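Local coordinates for protein pilotin OutS (Dickeya dadantii, PDB 3UTK) that acts as the pilotin of the type II secretion system, an outer-membrane lipoprotein that binds the secretin OutD and is required for export of pectate lyases and cellulases, at residues A[65-69]-A[70-74]. Sequence-based numbering, arbitrary orientation.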
loop_
_atom_site.group_PDB
_atom_site.type_symbol
_atom_site.label_atom_id
_atom_site.label_comp_id
_atom_site.label_asym_id
_atom_site.label_seq_id
_atom_site.Cartn_x
_atom_site.Cartn_y
_atom_site.Cartn_z
ATOM N N ASP A 65 -0.681 -0.247 -14.853
ATOM C CA ASP A 65 -0.430 1.193 -14.848
ATOM C C ASP A 65 0.259 1.621 -13.556
ATOM O O ASP A 65 0.767 2.737 -13.447
ATOM C CB ASP A 65 -1.727 1.993 -15.066
ATOM C CG ASP A 65 -2.837 1.623 -14.077
ATOM O OD1 ASP A 65 -3.067 0.413 -13.824
ATOM O OD2 ASP A 65 -3.489 2.555 -13.562
ATOM N N LEU A 66 0.283 0.727 -12.574
ATOM C CA LEU A 66 0.926 1.027 -11.300
ATOM C C LEU A 66 2.413 0.690 -11.347
ATOM O O LEU A 66 2.825 -0.229 -12.063
ATOM C CB LEU A 66 0.222 0.282 -10.148
ATOM C CG LEU A 66 -1.271 0.571 -9.999
ATOM C CD1 LEU A 66 -1.801 -0.082 -8.742
ATOM C CD2 LEU A 66 -1.546 2.069 -9.950
ATOM N N PRO A 67 3.227 1.442 -10.594
ATOM C CA PRO A 67 4.690 1.328 -10.604
ATOM C C PRO A 67 5.216 0.242 -9.675
ATOM O O PRO A 67 4.434 -0.475 -9.044
ATOM C CB PRO A 67 5.134 2.703 -10.098
ATOM C CG PRO A 67 4.054 3.078 -9.137
ATOM C CD PRO A 67 2.771 2.562 -9.750
ATOM N N ASP A 68 6.538 0.136 -9.590
ATOM C CA ASP A 68 7.183 -0.923 -8.816
ATOM C C ASP A 68 7.060 -0.704 -7.308
ATOM O O ASP A 68 6.640 0.359 -6.860
ATOM C CB ASP A 68 8.652 -1.072 -9.231
ATOM C CG ASP A 68 9.430 0.219 -9.094
ATOM O OD1 ASP A 68 9.425 0.798 -7.994
ATOM O OD2 ASP A 68 10.046 0.661 -10.090
ATOM N N ASP A 69 7.427 -1.719 -6.531
ATOM C CA ASP A 69 7.300 -1.667 -5.078
ATOM C C ASP A 69 8.021 -0.460 -4.482
ATOM O O ASP A 69 7.530 0.166 -3.543
ATOM C CB ASP A 69 7.844 -2.954 -4.438
ATOM C CG ASP A 69 7.066 -4.198 -4.850
ATOM O OD1 ASP A 69 6.000 -4.078 -5.502
ATOM O OD2 ASP A 69 7.522 -5.307 -4.500
ATOM N N GLY A 70 9.193 -0.144 -5.022
ATOM C CA GLY A 70 9.981 0.978 -4.534
ATOM C C GLY A 70 9.230 2.290 -4.669
ATOM O O GLY A 70 9.242 3.120 -3.760
ATOM N N THR A 71 8.562 2.471 -5.806
ATOM C CA THR A 71 7.793 3.686 -6.053
ATOM C C THR A 71 6.550 3.738 -5.172
ATOM O O THR A 71 6.206 4.794 -4.637
ATOM C CB THR A 71 7.372 3.813 -7.530
ATOM O OG1 THR A 71 8.535 3.778 -8.366
ATOM C CG2 THR A 71 6.621 5.120 -7.768
ATOM N N ILE A 72 5.867 2.600 -5.038
ATOM C CA ILE A 72 4.729 2.505 -4.133
ATOM C C ILE A 72 5.150 2.871 -2.708
ATOM O O ILE A 72 4.461 3.634 -2.026
ATOM C CB ILE A 72 4.096 1.095 -4.160
ATOM C CG1 ILE A 72 3.522 0.788 -5.546
ATOM C CG2 ILE A 72 3.004 0.978 -3.105
ATOM C CD1 ILE A 72 2.974 -0.648 -5.695
ATOM N N LEU A 73 6.282 2.332 -2.263
ATOM C CA LEU A 73 6.809 2.649 -0.942
ATOM C C LEU A 73 7.098 4.141 -0.776
ATOM O O LEU A 73 6.776 4.742 0.255
ATOM C CB LEU A 73 8.093 1.865 -0.675
ATOM C CG LEU A 73 8.362 1.653 0.808
ATOM C CD1 LEU A 73 7.476 0.507 1.288
ATOM C CD2 LEU A 73 9.836 1.353 1.067
ATOM N N LYS A 74 7.723 4.727 -1.790
ATOM C CA LYS A 74 8.069 6.137 -1.747
ATOM C C LYS A 74 6.798 6.971 -1.640
ATOM O O LYS A 74 6.790 8.021 -0.999
ATOM C CB LYS A 74 8.861 6.524 -2.997
ATOM C CG LYS A 74 9.364 7.951 -3.005
ATOM C CD LYS A 74 9.949 8.315 -4.354
ATOM C CE LYS A 74 11.102 7.399 -4.732
ATOM N NZ LYS A 74 11.878 7.967 -5.883
#
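Asp68 OD1 takes two hydrogen bonds from Thr71. Thr71 N lies 2.9 Å from Asp68 OD1 and meets it nearly along the carboxylate C-O bond. Thr71 OG1 donates to Asp68 OD1 at 3.1 Å, but from above the carboxylate plane, 49° out of it. The two side chains cross at about a right angle. Asp68 CG sits between its own backbone N and carbonyl carbon (chi1 56°), which brings OD1 to the N-H groups at the start of the helix. In Thr71, OG1 lies beside the backbone N, and this places both of its donors next to one oxygen. The paired grip should hold the Asp68 carboxylate against rotation.

Pro67 packs on the methyl side of Thr71. Pro67 CG lies 3.6 Å from Thr71 CG2, and Pro67 CB packs just as closely on Thr71 CB. The ring also touches Ile72 more loosely, with Pro67 CG 4.3 Å from Ile72 CG1.

This is an N-cap: Asp68 stands just before helix 69-82, the second helix of the all-helical pilotin fold. A carboxylate here probably also interacts favourably with the helix dipole. The helical main-chain bonds, i to i+4, begin at Asp68 as well. Ile72 N donates to Asp68 O at 3.0 Å, nearly straight at 172°. Leu73 N follows with a 2.8 Å bond to Asp69 O.

Asp69 turns its carboxylate to helix 40-60, where Arg58 and Lys55 form salt bridges with it. Arg58 also donates to Pro67 O, tying the loop to that helix. Ile72 is buried against Val51 and Ser54 of helix 40-60 and Met129 of helix 123-131; Met129 also touches Pro67.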